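Local coordinates for protein carboxylic ester hydrolase (Aspergillus niger, PDB 7K4O) that hydrolyses carboxylic esters as a tannin acyl hydrolase, a fungal serine esterase of the tannase family that probably releases gallic acid from tannins, at residues E191-V196 and G409-F414; P403-G408 and N452-L457; A426-W431 and C515-R520; Y430-R435 and Q442-S447. All blocks are in the same frame, centred on the assembly; numbering follows the deposited sequence.

The four contacts join neighbouring parts of an alpha/beta-hydrolase core. Interactions 1 and 2 reach the adjacent strands 410-416 and 455-460 and meet where H413 ND1 is hydrogen-bonded to Y455 OH at 2.8 Å. Interactions 3 and 4 share Y430 and W431 on helix 425-438, and W517 NE1 is 3.0 Å from E432 OE2 between them. W431 NE1 is 3.1 Å from Y455 O, which ties this helix to the last strand of the sheet. Interaction 1 lies close to the ligand pocket: its helix follows S186, the probable nucleophile, and the W193 side chain is about 12 Å from bound 3,4,5-trihydroxybenzoic acid. Interactions 2 and 4 extend outward, to a zinc ion and a glycan.

Interaction 1 of 4, residues E191-V196 and G409-F414; sequences EGWSQV and GKVIHF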
# COMPACT_ATOMS: atom_id res chain seq x y z
N GLU A 191 -3.37 -5.93 -2.79
CA GLU A 191 -4.64 -6.61 -3.09
C GLU A 191 -5.31 -5.97 -4.30
O GLU A 191 -5.81 -6.72 -5.14
CB GLU A 191 -5.55 -6.63 -1.89
CG GLU A 191 -5.05 -7.51 -0.75
CD GLU A 191 -5.62 -7.22 0.61
OE1 GLU A 191 -6.66 -6.55 0.70
OE2 GLU A 191 -5.04 -7.71 1.62
N GLY A 192 -5.25 -4.65 -4.43
CA GLY A 192 -5.77 -4.01 -5.65
C GLY A 192 -5.05 -4.53 -6.88
O GLY A 192 -5.68 -4.95 -7.85
N TRP A 193 -3.72 -4.53 -6.86
CA TRP A 193 -2.93 -5.02 -8.03
C TRP A 193 -3.20 -6.50 -8.29
O TRP A 193 -3.15 -6.92 -9.45
CB TRP A 193 -1.44 -4.74 -7.87
CG TRP A 193 -1.05 -3.34 -8.18
CD1 TRP A 193 -0.50 -2.45 -7.31
CD2 TRP A 193 -1.27 -2.62 -9.41
NE1 TRP A 193 -0.28 -1.26 -7.94
CE2 TRP A 193 -0.75 -1.33 -9.23
CE3 TRP A 193 -1.77 -2.97 -10.67
CZ2 TRP A 193 -0.76 -0.38 -10.25
CZ3 TRP A 193 -1.77 -2.03 -11.68
CH2 TRP A 193 -1.30 -0.74 -11.46
N SER A 194 -3.50 -7.30 -7.27
CA SER A 194 -3.71 -8.75 -7.44
C SER A 194 -4.87 -8.98 -8.40
O SER A 194 -4.88 -9.99 -9.15
CB SER A 194 -3.93 -9.46 -6.13
OG SER A 194 -5.22 -9.24 -5.57
N GLN A 195 -5.87 -8.11 -8.38
CA GLN A 195 -7.06 -8.25 -9.26
C GLN A 195 -6.82 -7.60 -10.63
O GLN A 195 -7.14 -8.21 -11.65
CB GLN A 195 -8.31 -7.63 -8.64
CG GLN A 195 -8.61 -8.16 -7.25
CD GLN A 195 -8.80 -9.66 -7.22
OE1 GLN A 195 -9.74 -10.19 -7.79
NE2 GLN A 195 -7.86 -10.37 -6.60
N VAL A 196 -6.22 -6.41 -10.66
CA VAL A 196 -5.93 -5.69 -11.93
C VAL A 196 -5.03 -6.55 -12.83
O VAL A 196 -5.21 -6.56 -14.02
CB VAL A 196 -5.36 -4.32 -11.64
CG1 VAL A 196 -4.84 -3.64 -12.89
CG2 VAL A 196 -6.36 -3.41 -10.90
N GLY A 409 -10.13 -0.01 -18.15
CA GLY A 409 -9.86 0.29 -16.75
C GLY A 409 -8.83 1.38 -16.54
O GLY A 409 -7.93 1.65 -17.38
N LYS A 410 -8.94 2.01 -15.38
CA LYS A 410 -8.09 3.14 -14.94
C LYS A 410 -7.47 2.83 -13.57
O LYS A 410 -8.14 2.22 -12.71
CB LYS A 410 -8.91 4.42 -14.83
CG LYS A 410 -9.62 4.84 -16.10
CD LYS A 410 -8.71 5.11 -17.24
CE LYS A 410 -9.35 6.00 -18.30
NZ LYS A 410 -10.41 5.29 -19.05
N VAL A 411 -6.24 3.30 -13.36
CA VAL A 411 -5.57 3.20 -12.05
C VAL A 411 -5.05 4.57 -11.63
O VAL A 411 -4.37 5.23 -12.44
CB VAL A 411 -4.42 2.17 -12.08
CG1 VAL A 411 -3.65 2.15 -10.78
CG2 VAL A 411 -4.92 0.79 -12.46
N ILE A 412 -5.27 4.90 -10.38
CA ILE A 412 -4.57 5.99 -9.63
C ILE A 412 -3.72 5.29 -8.57
O ILE A 412 -4.27 4.59 -7.72
CB ILE A 412 -5.55 7.00 -8.99
CG1 ILE A 412 -6.30 7.79 -10.05
CG2 ILE A 412 -4.80 7.88 -8.01
CD1 ILE A 412 -7.42 8.62 -9.51
N HIS A 413 -2.42 5.43 -8.70
CA HIS A 413 -1.42 4.83 -7.80
C HIS A 413 -0.66 5.97 -7.11
O HIS A 413 -0.16 6.86 -7.81
CB HIS A 413 -0.54 3.95 -8.67
CG HIS A 413 0.57 3.20 -8.01
ND1 HIS A 413 1.37 2.37 -8.76
CD2 HIS A 413 1.04 3.17 -6.75
CE1 HIS A 413 2.30 1.84 -7.95
NE2 HIS A 413 2.13 2.30 -6.73
N PHE A 414 -0.55 5.91 -5.81
CA PHE A 414 0.19 6.96 -5.06
C PHE A 414 1.12 6.32 -4.04
O PHE A 414 0.92 5.19 -3.60
CB PHE A 414 -0.75 7.97 -4.42
CG PHE A 414 -1.64 7.42 -3.35
CD1 PHE A 414 -2.82 6.77 -3.69
CD2 PHE A 414 -1.31 7.57 -2.01
CE1 PHE A 414 -3.60 6.20 -2.70
CE2 PHE A 414 -2.10 7.02 -1.03
CZ PHE A 414 -3.26 6.37 -1.38
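W193 reaches from helix 187-196 across to V411 and H413 on strand 410-416, next to the edge strand 455-460, packing the helix that follows the probable nucleophile elbow of this alpha/beta-hydrolase fold onto its sheet. The segment axes run nearly antiparallel, 11.4 Å apart at their closest, a gap that suits a side chain as long as tryptophan.

The aromatic part is a T-shaped pair. The edge of the W193 indole turns to one face of the H413 imidazole, with the planes at 68° and W193 CZ2 3.8 Å from H413 ND1. H413 holds its ring anti to the backbone N (chi1 -180°), carrying it off the strand to the indole. W193 also meets Y430 and Y455 edge-to-face.

The apolar part belongs to V411. Its CG1 lies 3.8 Å from W193 CH2, while V411 CG2 looks toward V196 CG1 at 4.5 Å. Branched valine suits a strand position facing the helix.

No hydrogen bond crosses this buried surface. Both H413 nitrogens are engaged elsewhere, ND1 with Y455 OH and NE2 with S427 OG, which fixes the rotation of the imidazole. The contact between these two segments therefore rests on dispersion and ring electrostatics against a preset aromatic face.

Interaction 2 of 4, residues P403-G408 and N452-L457; sequences PFHEAG and NEWYRL. With ZN (zinc ion), chain O.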
# COMPACT_ATOMS: atom_id res chain seq x y z
N PRO A 403 -5.50 -7.17 -20.54
CA PRO A 403 -6.94 -7.34 -20.34
C PRO A 403 -7.60 -6.13 -19.64
O PRO A 403 -8.65 -5.63 -20.10
CB PRO A 403 -7.05 -8.59 -19.46
CG PRO A 403 -5.81 -9.39 -19.82
CD PRO A 403 -4.74 -8.34 -19.99
N PHE A 404 -7.01 -5.65 -18.57
CA PHE A 404 -7.53 -4.47 -17.83
C PHE A 404 -7.52 -3.24 -18.74
O PHE A 404 -8.53 -2.47 -18.82
CB PHE A 404 -6.70 -4.26 -16.58
CG PHE A 404 -7.13 -3.11 -15.72
CD1 PHE A 404 -8.14 -3.27 -14.80
CD2 PHE A 404 -6.54 -1.87 -15.86
CE1 PHE A 404 -8.53 -2.20 -14.01
CE2 PHE A 404 -6.90 -0.82 -15.05
CZ PHE A 404 -7.89 -0.98 -14.12
N HIS A 405 -6.44 -3.02 -19.46
CA HIS A 405 -6.32 -1.84 -20.33
C HIS A 405 -7.39 -1.93 -21.44
O HIS A 405 -8.09 -0.90 -21.68
CB HIS A 405 -4.90 -1.72 -20.87
CG HIS A 405 -4.77 -0.72 -21.98
ND1 HIS A 405 -5.22 0.58 -21.82
CD2 HIS A 405 -4.22 -0.82 -23.21
CE1 HIS A 405 -4.99 1.24 -22.98
NE2 HIS A 405 -4.41 0.39 -23.80
N GLU A 406 -7.53 -3.09 -22.06
CA GLU A 406 -8.48 -3.30 -23.18
C GLU A 406 -9.94 -3.20 -22.70
O GLU A 406 -10.76 -2.82 -23.56
CB GLU A 406 -8.28 -4.65 -23.85
CG GLU A 406 -7.06 -4.62 -24.74
CD GLU A 406 -6.83 -5.92 -25.54
OE1 GLU A 406 -7.40 -6.98 -25.17
OE2 GLU A 406 -6.03 -5.87 -26.47
N ALA A 407 -10.22 -3.43 -21.42
CA ALA A 407 -11.58 -3.26 -20.85
C ALA A 407 -11.84 -1.77 -20.55
O ALA A 407 -12.98 -1.42 -20.23
CB ALA A 407 -11.73 -4.08 -19.59
N GLY A 408 -10.83 -0.91 -20.66
CA GLY A 408 -10.95 0.53 -20.40
C GLY A 408 -10.75 0.89 -18.94
O GLY A 408 -11.03 2.04 -18.57
N ASN A 452 0.12 6.66 -19.44
CA ASN A 452 -0.49 7.76 -18.67
C ASN A 452 -1.91 8.08 -19.15
O ASN A 452 -2.62 8.82 -18.42
CB ASN A 452 0.41 9.01 -18.64
CG ASN A 452 1.45 8.92 -17.53
OD1 ASN A 452 1.24 8.20 -16.55
ND2 ASN A 452 2.59 9.62 -17.67
N GLU A 453 -2.36 7.50 -20.22
CA GLU A 453 -3.81 7.61 -20.58
C GLU A 453 -4.67 6.83 -19.56
O GLU A 453 -5.88 7.10 -19.46
CB GLU A 453 -4.08 7.00 -21.95
CG GLU A 453 -3.49 7.77 -23.15
CD GLU A 453 -3.72 7.09 -24.48
OE1 GLU A 453 -3.18 7.57 -25.49
OE2 GLU A 453 -4.38 6.04 -24.52
N TRP A 454 -4.13 5.84 -18.85
CA TRP A 454 -4.99 4.94 -18.03
C TRP A 454 -4.35 4.50 -16.70
O TRP A 454 -5.06 4.01 -15.84
CB TRP A 454 -5.48 3.75 -18.87
CG TRP A 454 -4.37 2.89 -19.38
CD1 TRP A 454 -3.64 3.11 -20.50
CD2 TRP A 454 -3.83 1.70 -18.76
NE1 TRP A 454 -2.71 2.11 -20.68
CE2 TRP A 454 -2.78 1.26 -19.61
CE3 TRP A 454 -4.13 0.95 -17.62
CZ2 TRP A 454 -2.03 0.10 -19.35
CZ3 TRP A 454 -3.32 -0.15 -17.33
CH2 TRP A 454 -2.32 -0.56 -18.19
N TYR A 455 -3.05 4.65 -16.49
CA TYR A 455 -2.38 4.23 -15.24
C TYR A 455 -1.40 5.35 -14.86
O TYR A 455 -0.39 5.51 -15.51
CB TYR A 455 -1.65 2.88 -15.40
CG TYR A 455 -0.70 2.49 -14.30
CD1 TYR A 455 -0.75 3.07 -13.03
CD2 TYR A 455 0.25 1.48 -14.51
CE1 TYR A 455 0.16 2.70 -12.02
CE2 TYR A 455 1.13 1.09 -13.50
CZ TYR A 455 1.12 1.74 -12.28
OH TYR A 455 2.01 1.40 -11.31
N ARG A 456 -1.80 6.14 -13.89
CA ARG A 456 -1.08 7.33 -13.43
C ARG A 456 -0.58 7.11 -12.02
O ARG A 456 -1.27 6.54 -11.18
CB ARG A 456 -1.97 8.58 -13.58
CG ARG A 456 -2.39 8.82 -15.02
CD ARG A 456 -3.40 9.96 -15.20
NE ARG A 456 -2.71 11.21 -15.02
CZ ARG A 456 -1.97 11.83 -15.94
NH1 ARG A 456 -1.82 11.34 -17.16
NH2 ARG A 456 -1.40 12.98 -15.62
N LEU A 457 0.65 7.59 -11.79
CA LEU A 457 1.40 7.39 -10.55
C LEU A 457 1.82 8.75 -9.99
O LEU A 457 2.35 9.60 -10.75
CB LEU A 457 2.64 6.54 -10.88
CG LEU A 457 3.67 6.42 -9.77
CD1 LEU A 457 3.12 5.71 -8.53
CD2 LEU A 457 4.89 5.70 -10.31
ZN ZN O . -3.98 0.65 -25.81
O HOH W 1 -2.17 -0.87 -26.69
O HOH W 2 -2.56 2.31 -25.27
O HOH W 3 -5.45 2.32 -26.82
O HOH W 4 -5.20 -1.01 -26.91
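F404 and H405, on the last turn of helix 402-406, both pack on W454, which immediately precedes strand 455-460 at the edge of the alpha/beta-hydrolase sheet. The helix then ends in a Schellman motif and the chain passes into strand 410-416, next to 455-460 in that sheet.

F404 comes first. Its ring points in toward the core and offers an edge, F404 CD2, to W454 CZ3 at 3.9 Å.

H405 makes the larger contact. With chi1 168° swinging CG away from the backbone N, its imidazole lies over the pyrrole part of the indole as an offset stack, centroids 3.8 Å apart and planes at 23°, while H405 CB sits above the six-membered ring in a CH-pi contact. H405 ND1 and W454 NE1 approach to 3.2 Å, but both are donors and the meeting is one of stacked faces; the indole N-H is given to Y439 OH instead. Y455 CB lies against the opposite indole face, so W454 is held between two layers.

G408 closes the turn with positive phi (86°), which glycine adopts easily, and its N donates to H405 O at 2.9 Å.

A metal at the rim of the imidazole probably polarises the stacked ring. E453, beside W454, binds a separate zinc ion with E449. H405 NE2 coordinates its zinc ion at 2.1 Å, and four waters bind the same ion.

Interaction 3 of 4, residues A426-W431 and C515-R520; sequences ASIRYW and CAWPLR
I428 and W431, one helical turn apart on helix 425-438, are the two walls of a hollow into which W517 is pushed from the loop between strands 511-514 and 520-524. The wedge is the pyrrole edge of W517: its CD1 and NE1 enter over one face of the W431 indole, with W517 CD1 only 3.3 Å from W431 CE3. The two planes stand at 81°, a T-shaped pair.

I428 closes over one face of W517. Its CG1 is centred over the six-membered ring, 3.8 Å from the centroid and 6° off the normal, a close CH-pi contact, and its CG2 spreads along the ring to touch W517 CZ2 at 3.7 Å. The two branches of isoleucine thus match the flat breadth of an indole.

P518 covers the other face of the wedge. The peptide joining it to W517 is cis, and P518 CB packs on the indole face opposite I428, while P518 CD comes obliquely to within 4.4 Å of W431 CH2.

W517 NE1 lies within the contact, but its hydrogen bond goes to E432 OE2; W431 NE1 bonds Y455 O. These bonds orient the two rings, and the packing between helix and loop is aromatic and apolar, with no hydrogen bond across it.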
# COMPACT_ATOMS: atom_id res chain seq x y z
N ALA A 426 9.80 1.52 -5.20
CA ALA A 426 9.13 0.23 -5.53
C ALA A 426 7.95 0.52 -6.46
O ALA A 426 7.68 -0.34 -7.34
CB ALA A 426 8.69 -0.50 -4.35
N SER A 427 7.28 1.65 -6.27
CA SER A 427 6.09 1.99 -7.11
C SER A 427 6.54 2.46 -8.48
O SER A 427 5.94 2.05 -9.48
CB SER A 427 5.19 2.99 -6.41
OG SER A 427 4.52 2.41 -5.31
N ILE A 428 7.55 3.34 -8.57
CA ILE A 428 8.06 3.76 -9.89
C ILE A 428 8.46 2.53 -10.68
O ILE A 428 8.17 2.43 -11.89
CB ILE A 428 9.24 4.75 -9.73
CG1 ILE A 428 8.80 6.17 -9.37
CG2 ILE A 428 10.01 4.78 -11.02
CD1 ILE A 428 8.21 6.34 -8.04
N ARG A 429 9.16 1.59 -10.04
CA ARG A 429 9.64 0.43 -10.80
C ARG A 429 8.51 -0.32 -11.50
O ARG A 429 8.66 -0.76 -12.62
CB ARG A 429 10.45 -0.52 -9.91
CG ARG A 429 11.10 -1.60 -10.77
CD ARG A 429 11.97 -2.53 -9.92
NE ARG A 429 12.65 -3.50 -10.73
CZ ARG A 429 13.88 -3.34 -11.27
NH1 ARG A 429 14.58 -2.24 -11.04
NH2 ARG A 429 14.41 -4.30 -12.01
N TYR A 430 7.39 -0.52 -10.81
CA TYR A 430 6.29 -1.29 -11.42
C TYR A 430 5.70 -0.53 -12.60
O TYR A 430 5.42 -1.15 -13.65
CB TYR A 430 5.22 -1.63 -10.40
CG TYR A 430 4.13 -2.47 -11.01
CD1 TYR A 430 4.38 -3.77 -11.47
CD2 TYR A 430 2.84 -1.96 -11.20
CE1 TYR A 430 3.39 -4.53 -12.08
CE2 TYR A 430 1.84 -2.71 -11.77
CZ TYR A 430 2.11 -3.99 -12.22
OH TYR A 430 1.10 -4.69 -12.81
N TRP A 431 5.49 0.78 -12.45
CA TRP A 431 4.94 1.58 -13.57
C TRP A 431 5.90 1.47 -14.76
O TRP A 431 5.46 1.27 -15.91
CB TRP A 431 4.72 3.02 -13.11
CG TRP A 431 4.12 3.94 -14.13
CD1 TRP A 431 2.81 4.31 -14.20
CD2 TRP A 431 4.83 4.67 -15.15
NE1 TRP A 431 2.64 5.24 -15.20
CE2 TRP A 431 3.86 5.46 -15.81
CE3 TRP A 431 6.16 4.76 -15.57
CZ2 TRP A 431 4.20 6.32 -16.85
CZ3 TRP A 431 6.49 5.61 -16.60
CH2 TRP A 431 5.50 6.35 -17.25
N CYS A 515 2.05 16.14 -8.97
CA CYS A 515 2.55 15.86 -10.33
C CYS A 515 2.48 14.35 -10.62
O CYS A 515 2.73 13.54 -9.70
CB CYS A 515 4.01 16.31 -10.49
SG CYS A 515 4.17 18.12 -10.30
N ALA A 516 2.11 14.02 -11.84
CA ALA A 516 2.05 12.65 -12.38
C ALA A 516 3.43 12.29 -12.90
O ALA A 516 3.99 13.02 -13.74
CB ALA A 516 1.05 12.54 -13.50
N TRP A 517 3.94 11.17 -12.41
CA TRP A 517 5.16 10.55 -12.94
C TRP A 517 5.08 10.52 -14.45
O TRP A 517 4.04 10.19 -15.01
CB TRP A 517 5.30 9.12 -12.36
CG TRP A 517 6.56 8.43 -12.80
CD1 TRP A 517 6.70 7.54 -13.81
CD2 TRP A 517 7.89 8.69 -12.30
NE1 TRP A 517 8.03 7.21 -13.97
CE2 TRP A 517 8.77 7.92 -13.07
CE3 TRP A 517 8.40 9.56 -11.33
CZ2 TRP A 517 10.15 7.97 -12.89
CZ3 TRP A 517 9.77 9.57 -11.11
CH2 TRP A 517 10.62 8.82 -11.91
N PRO A 518 6.15 10.77 -15.22
CA PRO A 518 7.52 11.05 -14.73
C PRO A 518 7.89 12.52 -14.50
O PRO A 518 9.08 12.80 -14.29
CB PRO A 518 8.35 10.52 -15.90
CG PRO A 518 7.54 10.85 -17.11
CD PRO A 518 6.11 10.65 -16.67
N LEU A 519 6.89 13.39 -14.46
CA LEU A 519 7.13 14.80 -14.09
C LEU A 519 7.39 14.86 -12.59
O LEU A 519 6.90 14.01 -11.81
CB LEU A 519 5.91 15.64 -14.51
CG LEU A 519 5.57 15.60 -16.00
CD1 LEU A 519 4.28 16.37 -16.26
CD2 LEU A 519 6.71 16.17 -16.84
N ARG A 520 8.14 15.88 -12.16
CA ARG A 520 8.40 16.14 -10.73
C ARG A 520 7.98 17.57 -10.38
O ARG A 520 8.00 18.44 -11.28
CB ARG A 520 9.90 16.04 -10.38
CG ARG A 520 10.64 14.80 -10.83
CD ARG A 520 10.01 13.50 -10.42
NE ARG A 520 9.80 13.34 -9.00
CZ ARG A 520 8.62 12.98 -8.46
NH1 ARG A 520 7.55 12.77 -9.22
NH2 ARG A 520 8.54 12.82 -7.17

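Interaction 4 of 4, residues Y430-R435 and Q442-S447; sequences YWESVR and QDYNSS. With NAG (2-acetamido-2-deoxy-beta-D-glucopyranose), chain D.
Y444 and S447 meet E432 and R435 because two chains on helix 425-438 bend: E432 folds at chi2 (-70°) and R435, extended at first, turns at chi3 (60°), which brings carboxylate and guanidinium together in front of helix 444-452. A chi1 of -174° turns the Y444 ring away from its own backbone N and out to them.

The charged pair is an intrahelical salt bridge, three residues apart. R435 grips E432 side-on, and two of its nitrogens converge on one oxygen: NE is 2.8 Å and NH2 3.0 Å from E432 OE1, nearly in the guanidinium plane. Across the contact, Y444 OH donates to the other oxygen, E432 OE2, at 2.7 Å on its syn lone pair. The remaining arginine nitrogen, R435 NH1, donates to S447 OG at 3.0 Å. Above the guanidinium, Y444 CD1 sits over the centre, 3.6 Å from R435 CZ; the ring is tilted against it, so this is no flat stack.

The start of helix 444-452 is prepared by D443, an N-cap whose OD1 accepts from S446 N at 2.9 Å. N445 points to the outside, where its ND2 is bonded covalently to the C1 of an N-acetylglucosamine.

E432 OE2 serves the W517 indole as well, so the buried carboxylate is held through both oxygens. Such a supply of donors and a paired arginine would probably keep E432 ionised, and the neighbouring helices are thus joined by a compact polar network at the aromatic core's margin.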
# COMPACT_ATOMS: atom_id res chain seq x y z
N TYR A 430 7.39 -0.52 -10.81
CA TYR A 430 6.29 -1.29 -11.42
C TYR A 430 5.70 -0.53 -12.60
O TYR A 430 5.42 -1.15 -13.65
CB TYR A 430 5.22 -1.63 -10.40
CG TYR A 430 4.13 -2.47 -11.01
CD1 TYR A 430 4.38 -3.77 -11.47
CD2 TYR A 430 2.84 -1.96 -11.20
CE1 TYR A 430 3.39 -4.53 -12.08
CE2 TYR A 430 1.84 -2.71 -11.77
CZ TYR A 430 2.11 -3.99 -12.22
OH TYR A 430 1.10 -4.69 -12.81
N TRP A 431 5.49 0.78 -12.45
CA TRP A 431 4.94 1.58 -13.57
C TRP A 431 5.90 1.47 -14.76
O TRP A 431 5.46 1.27 -15.91
CB TRP A 431 4.72 3.02 -13.11
CG TRP A 431 4.12 3.94 -14.13
CD1 TRP A 431 2.81 4.31 -14.20
CD2 TRP A 431 4.83 4.67 -15.15
NE1 TRP A 431 2.64 5.24 -15.20
CE2 TRP A 431 3.86 5.46 -15.81
CE3 TRP A 431 6.16 4.76 -15.57
CZ2 TRP A 431 4.20 6.32 -16.85
CZ3 TRP A 431 6.49 5.61 -16.60
CH2 TRP A 431 5.50 6.35 -17.25
N GLU A 432 7.20 1.51 -14.51
CA GLU A 432 8.16 1.37 -15.63
C GLU A 432 8.14 -0.04 -16.25
O GLU A 432 8.33 -0.16 -17.44
CB GLU A 432 9.57 1.71 -15.14
CG GLU A 432 9.78 3.14 -14.65
CD GLU A 432 9.75 4.20 -15.73
OE1 GLU A 432 9.59 3.84 -16.89
OE2 GLU A 432 9.92 5.39 -15.36
N SER A 433 7.92 -1.07 -15.44
CA SER A 433 7.81 -2.47 -15.89
C SER A 433 6.62 -2.55 -16.84
O SER A 433 6.74 -3.15 -17.94
CB SER A 433 7.66 -3.43 -14.74
OG SER A 433 8.91 -3.51 -14.05
N VAL A 434 5.48 -2.02 -16.41
CA VAL A 434 4.25 -2.06 -17.23
C VAL A 434 4.49 -1.30 -18.54
O VAL A 434 4.15 -1.82 -19.64
CB VAL A 434 3.04 -1.52 -16.45
CG1 VAL A 434 1.81 -1.46 -17.34
CG2 VAL A 434 2.74 -2.38 -15.25
N ARG A 435 5.06 -0.12 -18.43
CA ARG A 435 5.34 0.73 -19.60
C ARG A 435 6.16 -0.08 -20.62
O ARG A 435 5.78 -0.14 -21.82
CB ARG A 435 6.01 2.05 -19.22
CG ARG A 435 6.35 2.93 -20.43
CD ARG A 435 7.19 4.14 -20.06
NE ARG A 435 8.44 3.67 -19.48
CZ ARG A 435 9.46 3.14 -20.17
NH1 ARG A 435 9.42 2.99 -21.47
NH2 ARG A 435 10.54 2.74 -19.50
N GLN A 442 8.35 1.70 -28.53
CA GLN A 442 8.23 3.17 -28.48
C GLN A 442 9.34 3.72 -27.59
O GLN A 442 9.78 3.04 -26.63
CB GLN A 442 6.83 3.50 -27.98
CG GLN A 442 5.76 3.00 -28.93
CD GLN A 442 4.38 3.12 -28.33
OE1 GLN A 442 3.64 2.14 -28.27
NE2 GLN A 442 3.98 4.32 -27.95
N ASP A 443 9.71 4.96 -27.82
CA ASP A 443 10.68 5.68 -26.98
C ASP A 443 10.03 6.02 -25.64
O ASP A 443 8.80 5.79 -25.41
CB ASP A 443 11.26 6.89 -27.71
CG ASP A 443 10.32 8.05 -28.01
OD1 ASP A 443 9.23 8.16 -27.40
OD2 ASP A 443 10.70 8.88 -28.88
N TYR A 444 10.82 6.55 -24.75
CA TYR A 444 10.38 6.75 -23.36
C TYR A 444 9.17 7.65 -23.33
O TYR A 444 8.12 7.33 -22.67
CB TYR A 444 11.48 7.32 -22.48
CG TYR A 444 11.09 7.38 -21.04
CD1 TYR A 444 11.17 6.26 -20.23
CD2 TYR A 444 10.58 8.53 -20.48
CE1 TYR A 444 10.84 6.33 -18.90
CE2 TYR A 444 10.22 8.61 -19.15
CZ TYR A 444 10.33 7.48 -18.34
OH TYR A 444 9.96 7.55 -17.02
N ASN A 445 9.25 8.80 -23.99
CA ASN A 445 8.13 9.77 -23.88
C ASN A 445 6.86 9.22 -24.52
O ASN A 445 5.79 9.49 -24.01
CB ASN A 445 8.49 11.12 -24.50
CG ASN A 445 9.23 12.03 -23.53
OD1 ASN A 445 9.49 11.71 -22.37
ND2 ASN A 445 9.61 13.22 -24.01
N SER A 446 6.96 8.53 -25.63
CA SER A 446 5.77 8.03 -26.35
C SER A 446 5.10 6.92 -25.51
O SER A 446 3.87 6.89 -25.39
CB SER A 446 6.19 7.54 -27.71
OG SER A 446 5.22 6.72 -28.31
N SER A 447 5.88 5.99 -25.02
CA SER A 447 5.35 4.89 -24.17
C SER A 447 4.80 5.46 -22.87
O SER A 447 3.79 4.92 -22.38
CB SER A 447 6.40 3.81 -23.95
OG SER A 447 7.54 4.34 -23.31
C1 NAG D . 10.13 14.26 -23.19
C2 NAG D . 11.18 15.12 -23.84
C3 NAG D . 11.48 16.29 -22.93
C4 NAG D . 10.22 17.07 -22.73
C5 NAG D . 9.16 16.14 -22.10
C6 NAG D . 7.85 16.85 -21.88
C7 NAG D . 12.80 14.05 -25.27
C8 NAG D . 13.97 13.15 -25.44
N2 NAG D . 12.33 14.28 -24.06
O3 NAG D . 12.51 17.08 -23.49
O4 NAG D . 10.51 18.00 -21.72
O5 NAG D . 8.97 15.03 -22.94
O6 NAG D . 7.02 16.11 -20.98
O7 NAG D . 12.30 14.59 -26.22